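IclR family transcriptional regulator (Brucella abortus, PDB 5WHM) represses transcription as an IclR-type regulator, probably binding DNA through its helix-turn-helix domain and a small effector through its GAF-like C-terminal domain. Local coordinates at residues A112-A117 with D249-R254; S156-A161 with V232-G237. One frame throughout, in Å; residues are numbered along the deposited sequence.

Contact 1: A112-A117 with D249-R254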
loop_
_atom_site.group_PDB
_atom_site.type_symbol
_atom_site.label_atom_id
_atom_site.label_comp_id
_atom_site.label_asym_id
_atom_site.label_seq_id
_atom_site.Cartn_x
_atom_site.Cartn_y
_atom_site.Cartn_z
ATOM N N ALA C 112 7.328 -23.352 3.120
ATOM C CA ALA C 112 5.929 -23.445 2.711
ATOM C C ALA C 112 5.667 -24.710 1.889
ATOM O O ALA C 112 4.643 -25.369 2.083
ATOM C CB ALA C 112 5.516 -22.185 1.925
ATOM N N ASP C 113 6.573 -25.057 0.962
ATOM C CA ASP C 113 6.394 -26.265 0.160
ATOM C C ASP C 113 6.451 -27.504 1.043
ATOM O O ASP C 113 5.612 -28.400 0.926
ATOM C CB ASP C 113 7.462 -26.373 -0.936
ATOM C CG ASP C 113 7.289 -25.337 -2.062
ATOM O OD1 ASP C 113 6.236 -24.641 -2.147
ATOM O OD2 ASP C 113 8.249 -25.219 -2.859
ATOM N N TYR C 114 7.442 -27.563 1.939
ATOM C CA TYR C 114 7.553 -28.697 2.851
ATOM C C TYR C 114 6.327 -28.823 3.744
ATOM O O TYR C 114 5.818 -29.930 3.962
ATOM C CB TYR C 114 8.800 -28.575 3.719
ATOM C CG TYR C 114 8.765 -29.589 4.837
ATOM C CD1 TYR C 114 9.000 -30.940 4.575
ATOM C CD2 TYR C 114 8.435 -29.215 6.140
ATOM C CE1 TYR C 114 8.945 -31.888 5.592
ATOM C CE2 TYR C 114 8.371 -30.163 7.164
ATOM C CZ TYR C 114 8.633 -31.490 6.876
ATOM O OH TYR C 114 8.573 -32.413 7.878
ATOM N N ALA C 115 5.844 -27.706 4.284
ATOM C CA ALA C 115 4.775 -27.750 5.272
ATOM C C ALA C 115 3.391 -27.759 4.648
ATOM O O ALA C 115 2.404 -27.929 5.383
ATOM C CB ALA C 115 4.877 -26.553 6.228
ATOM N N LYS C 116 3.301 -27.527 3.333
ATOM C CA LYS C 116 2.034 -27.343 2.619
ATOM C C LYS C 116 1.168 -26.287 3.301
ATOM O O LYS C 116 -0.043 -26.438 3.461
ATOM C CB LYS C 116 1.289 -28.678 2.466
ATOM C CG LYS C 116 2.154 -29.777 1.851
ATOM C CD LYS C 116 1.325 -30.969 1.398
ATOM C CE LYS C 116 2.184 -31.997 0.669
ATOM N NZ LYS C 116 2.944 -31.376 -0.458
ATOM N N ALA C 117 1.804 -25.184 3.686
ATOM C CA ALA C 117 1.113 -24.153 4.438
ATOM C C ALA C 117 1.752 -22.795 4.139
ATOM O O ALA C 117 2.892 -22.712 3.681
ATOM C CB ALA C 117 1.155 -24.450 5.937
ATOM N N ASP C 249 7.305 -30.047 17.144
ATOM C CA ASP C 249 8.386 -30.987 16.877
ATOM C C ASP C 249 9.047 -30.792 15.513
ATOM O O ASP C 249 10.190 -31.227 15.322
ATOM C CB ASP C 249 7.858 -32.417 16.937
ATOM C CG ASP C 249 7.436 -32.845 18.355
ATOM O OD1 ASP C 249 7.519 -32.037 19.321
ATOM O OD2 ASP C 249 7.020 -34.013 18.480
ATOM N N ASP C 250 8.343 -30.195 14.553
ATOM C CA ASP C 250 8.791 -30.208 13.164
ATOM C C ASP C 250 8.830 -28.779 12.613
ATOM O O ASP C 250 9.905 -28.247 12.319
ATOM C CB ASP C 250 7.869 -31.121 12.325
ATOM C CG ASP C 250 8.360 -31.320 10.870
ATOM O OD1 ASP C 250 9.520 -30.966 10.568
ATOM O OD2 ASP C 250 7.590 -31.851 10.027
ATOM N N ILE C 251 7.679 -28.131 12.481
ATOM C CA ILE C 251 7.657 -26.836 11.787
ATOM C C ILE C 251 8.392 -25.765 12.599
ATOM O O ILE C 251 9.168 -24.962 12.053
ATOM C CB ILE C 251 6.214 -26.410 11.472
ATOM C CG1 ILE C 251 5.512 -27.453 10.592
ATOM C CG2 ILE C 251 6.200 -25.029 10.718
ATOM C CD1 ILE C 251 6.321 -27.893 9.398
ATOM N N GLY C 252 8.126 -25.701 13.900
ATOM C CA GLY C 252 8.742 -24.701 14.743
ATOM C C GLY C 252 10.262 -24.710 14.662
ATOM O O GLY C 252 10.886 -23.683 14.356
ATOM N N PRO C 253 10.889 -25.873 14.944
ATOM C CA PRO C 253 12.351 -25.987 14.756
ATOM C C PRO C 253 12.824 -25.632 13.348
ATOM O O PRO C 253 13.822 -24.913 13.199
ATOM C CB PRO C 253 12.623 -27.460 15.117
ATOM C CG PRO C 253 11.600 -27.748 16.174
ATOM C CD PRO C 253 10.356 -27.027 15.709
ATOM N N ARG C 254 12.131 -26.091 12.306
ATOM C CA ARG C 254 12.496 -25.674 10.950
ATOM C C ARG C 254 12.368 -24.168 10.764
ATOM O O ARG C 254 13.162 -23.555 10.042
ATOM C CB ARG C 254 11.629 -26.388 9.919
ATOM C CG ARG C 254 11.870 -27.858 9.847
ATOM C CD ARG C 254 10.783 -28.499 9.032
ATOM N NE ARG C 254 11.279 -28.864 7.721
ATOM C CZ ARG C 254 11.609 -30.100 7.375
ATOM N NH1 ARG C 254 11.468 -31.091 8.240
ATOM N NH2 ARG C 254 12.060 -30.337 6.159
#
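The guanidinium of R254 lies flat on one face of the Y114 ring, planes 8° apart, while at the edge of the ring, near its plane, stand the carboxylate of D250 and CD1 of I251. This is a stacked cation-pi pair, R254 CZ sitting 3.3 Å from the centroid of the Y114 ring. It joins the C-terminal end of helix 101-115 to helix 244-265, the two helices that pack on one side of the central antiparallel sheet of the GAF-like domain. The R254 side chain comes across the ring at about a right angle, its CZ displaced toward the rim at CE2 and CZ of Y114: NE lies over CD2 and CE2, NH1 over CZ near the hydroxyl, and NH2 over the CD1 and CE1 side. Y114 gets there with CG anti to its backbone N (chi1 169°), and R254 is bent at chi3 (105°), which turns its flat end onto the ring. Tip to tip with the tyrosine comes D250, one helical turn before R254, its carboxylate steeply inclined to the ring. Y114 OH donates to the syn lone pair of D250 OD2 in a very short bond of 2.4 Å. The other carboxylate oxygen takes a salt bridge from R254 NH1, 3.0 Å from D250 OD1, so one carboxylate grips both members of the stack and helps hold the guanidinium in place over the ring. The nearby positive charge would probably make the phenol a stronger donor. Beneath this largely exposed polar cluster the contact turns apolar and buried, with A115 and I251 both resting on C235 of strand 229-238. I251 CD1 lies at the inner end of the contact, 3.8 Å from Y114 CE2 and 3.7 Å from A115 CB.

Contact 2: S156-A161 with V232-G237; sequences SSVGRA and VFNCGG. With ACY (acetic acid), chain J.
The first turn of helix 157-165 packs on strand 229-238 through apolar groups, and a bound acetate touches both. Among the apolar groups, V232 CG1, anti to its backbone N (chi1 -172°), reaches 3.6 Å from A161 CB and lies more loosely against V158 CG1. Both methyls of V232 also lie near the carbonyl oxygen of V158. Farther along the strand, V158 CG1 crosses obliquely over the N234 side chain, 3.3 Å from N234 ND2 and close to its CB as well, while S157 OG comes up beside that CB. The helix runs roughly antiparallel to the strand, at 147°, with the axes 8.2 Å apart. V232 and N234 face it, whereas F233 and C235 turn to the other side of the sheet, toward helices 101-115 and 244-265. This helix-sheet-helix layering belongs to the GAF-like effector-binding domain of IclR regulators. Of the polar bonds, the N-cap comes first: S156 OG, in the crowded position between its backbone N and carbonyl carbon, accepts from G159 N at 3.0 Å. Acetate, probably from the crystallisation liquor, sits at the N-terminus of the same helix, where the helix dipole would help hold a carboxylate. Its OXT receives S157 N in a nearly straight bond (2.8 Å, 165°). Three donors converge on its other oxygen, O: S157 OG at 2.7 Å, and V158 N and N234 ND2, each at 3.2 Å. The amide nitrogen of N234 is also bonded to Y131 OH, and S157 OG to S218 OG. A carboxylate gripped in this way is consistent with an effector pocket. The R160 guanidinium lies clear of the strand and forms a salt bridge with E211.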
loop_
_atom_site.group_PDB
_atom_site.type_symbol
_atom_site.label_atom_id
_atom_site.label_comp_id
_atom_site.label_asym_id
_atom_site.label_seq_id
_atom_site.Cartn_x
_atom_site.Cartn_y
_atom_site.Cartn_z
ATOM N N SER C 156 -2.379 -13.763 18.017
ATOM C CA SER C 156 -1.720 -14.351 16.862
ATOM C C SER C 156 -0.319 -14.822 17.222
ATOM O O SER C 156 0.360 -14.226 18.052
ATOM C CB SER C 156 -1.622 -13.359 15.696
ATOM O OG SER C 156 -0.865 -12.205 16.053
ATOM N N SER C 157 0.140 -15.865 16.531
ATOM C CA SER C 157 1.518 -16.278 16.737
ATOM C C SER C 157 2.493 -15.150 16.384
ATOM O O SER C 157 3.488 -14.934 17.096
ATOM C CB SER C 157 1.801 -17.566 15.952
ATOM O OG SER C 157 2.186 -17.326 14.614
ATOM N N VAL C 158 2.216 -14.399 15.308
ATOM C CA VAL C 158 3.152 -13.349 14.911
ATOM C C VAL C 158 3.214 -12.252 15.970
ATOM O O VAL C 158 4.302 -11.760 16.289
ATOM C CB VAL C 158 2.803 -12.767 13.527
ATOM C CG1 VAL C 158 3.342 -13.672 12.444
ATOM C CG2 VAL C 158 1.291 -12.541 13.360
ATOM N N GLY C 159 2.062 -11.859 16.526
ATOM C CA GLY C 159 2.059 -10.826 17.563
ATOM C C GLY C 159 2.767 -11.256 18.834
ATOM O O GLY C 159 3.455 -10.455 19.480
ATOM N N ARG C 160 2.584 -12.521 19.229
ATOM C CA ARG C 160 3.214 -13.043 20.435
ATOM C C ARG C 160 4.730 -13.065 20.301
ATOM O O ARG C 160 5.456 -12.663 21.219
ATOM C CB ARG C 160 2.677 -14.451 20.722
ATOM C CG ARG C 160 1.240 -14.419 21.239
ATOM C CD ARG C 160 0.516 -15.731 21.100
ATOM N NE ARG C 160 -0.759 -15.705 21.809
ATOM C CZ ARG C 160 -1.534 -16.769 21.997
ATOM N NH1 ARG C 160 -1.167 -17.959 21.518
ATOM N NH2 ARG C 160 -2.671 -16.641 22.665
ATOM N N ALA C 161 5.225 -13.541 19.162
ATOM C CA ALA C 161 6.662 -13.567 18.939
ATOM C C ALA C 161 7.219 -12.155 18.924
ATOM O O ALA C 161 8.326 -11.913 19.410
ATOM C CB ALA C 161 6.974 -14.268 17.607
ATOM N N VAL C 232 9.032 -10.731 12.017
ATOM C CA VAL C 232 8.551 -11.996 12.561
ATOM C C VAL C 232 8.137 -12.868 11.390
ATOM O O VAL C 232 7.468 -12.386 10.465
ATOM C CB VAL C 232 7.370 -11.817 13.535
ATOM C CG1 VAL C 232 7.068 -13.165 14.201
ATOM C CG2 VAL C 232 7.663 -10.732 14.578
ATOM N N PHE C 233 8.528 -14.147 11.433
ATOM C CA PHE C 233 8.159 -15.107 10.404
ATOM C C PHE C 233 7.206 -16.129 10.988
ATOM O O PHE C 233 7.380 -16.563 12.130
ATOM C CB PHE C 233 9.411 -15.768 9.818
ATOM C CG PHE C 233 10.345 -14.774 9.180
ATOM C CD1 PHE C 233 11.247 -14.045 9.966
ATOM C CD2 PHE C 233 10.264 -14.499 7.809
ATOM C CE1 PHE C 233 12.079 -13.051 9.372
ATOM C CE2 PHE C 233 11.098 -13.542 7.211
ATOM C CZ PHE C 233 12.022 -12.826 7.992
ATOM N N ASN C 234 6.163 -16.485 10.248
ATOM C CA ASN C 234 5.265 -17.500 10.775
ATOM C C ASN C 234 4.987 -18.557 9.717
ATOM O O ASN C 234 5.355 -18.439 8.543
ATOM C CB ASN C 234 3.938 -16.915 11.317
ATOM C CG ASN C 234 2.989 -16.422 10.214
ATOM O OD1 ASN C 234 3.285 -16.497 9.024
ATOM N ND2 ASN C 234 1.827 -15.912 10.625
ATOM N N CYS C 235 4.346 -19.622 10.174
ATOM C CA CYS C 235 3.924 -20.696 9.294
ATOM C C CYS C 235 2.652 -21.226 9.923
ATOM O O CYS C 235 2.657 -21.588 11.106
ATOM C CB CYS C 235 5.001 -21.769 9.185
ATOM S SG CYS C 235 4.493 -23.180 8.145
ATOM N N GLY C 236 1.561 -21.232 9.173
ATOM C CA GLY C 236 0.288 -21.517 9.815
ATOM C C GLY C 236 -0.691 -21.985 8.769
ATOM O O GLY C 236 -0.421 -21.925 7.569
ATOM N N GLY C 237 -1.833 -22.474 9.239
ATOM C CA GLY C 237 -2.844 -22.975 8.342
ATOM C C GLY C 237 -3.930 -23.736 9.069
ATOM O O GLY C 237 -4.083 -23.631 10.287
HETATM C C ACY J . -0.934 -16.407 13.421
HETATM O O ACY J . 0.248 -15.976 13.396
HETATM O OXT ACY J . -1.518 -16.819 14.462
HETATM C CH3 ACY J . -1.704 -16.426 12.130
#

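In the fold
Strand 229-238, which forms half of contact 2, is also touched by contact 1 from its other face; the centres are about 13 Å apart. Contact 2 is wholly buried, on the sheet face that carries helix 157-165. Contact 1 is partly buried, between the two helices of the opposite face, and its polar side is largely exposed. C235 joins them: its SG, on the face away from contact 2, touches I251 CG2 at 3.6 Å and A115 CB of contact 1. Chemistry follows place. Helices 101-115 and 244-265 are tied directly by charge, stacking and a phenol hydrogen bond, whereas helix 157-165 and the strand meet mainly through aliphatic groups, and polar groups of both donate to a bound acetate.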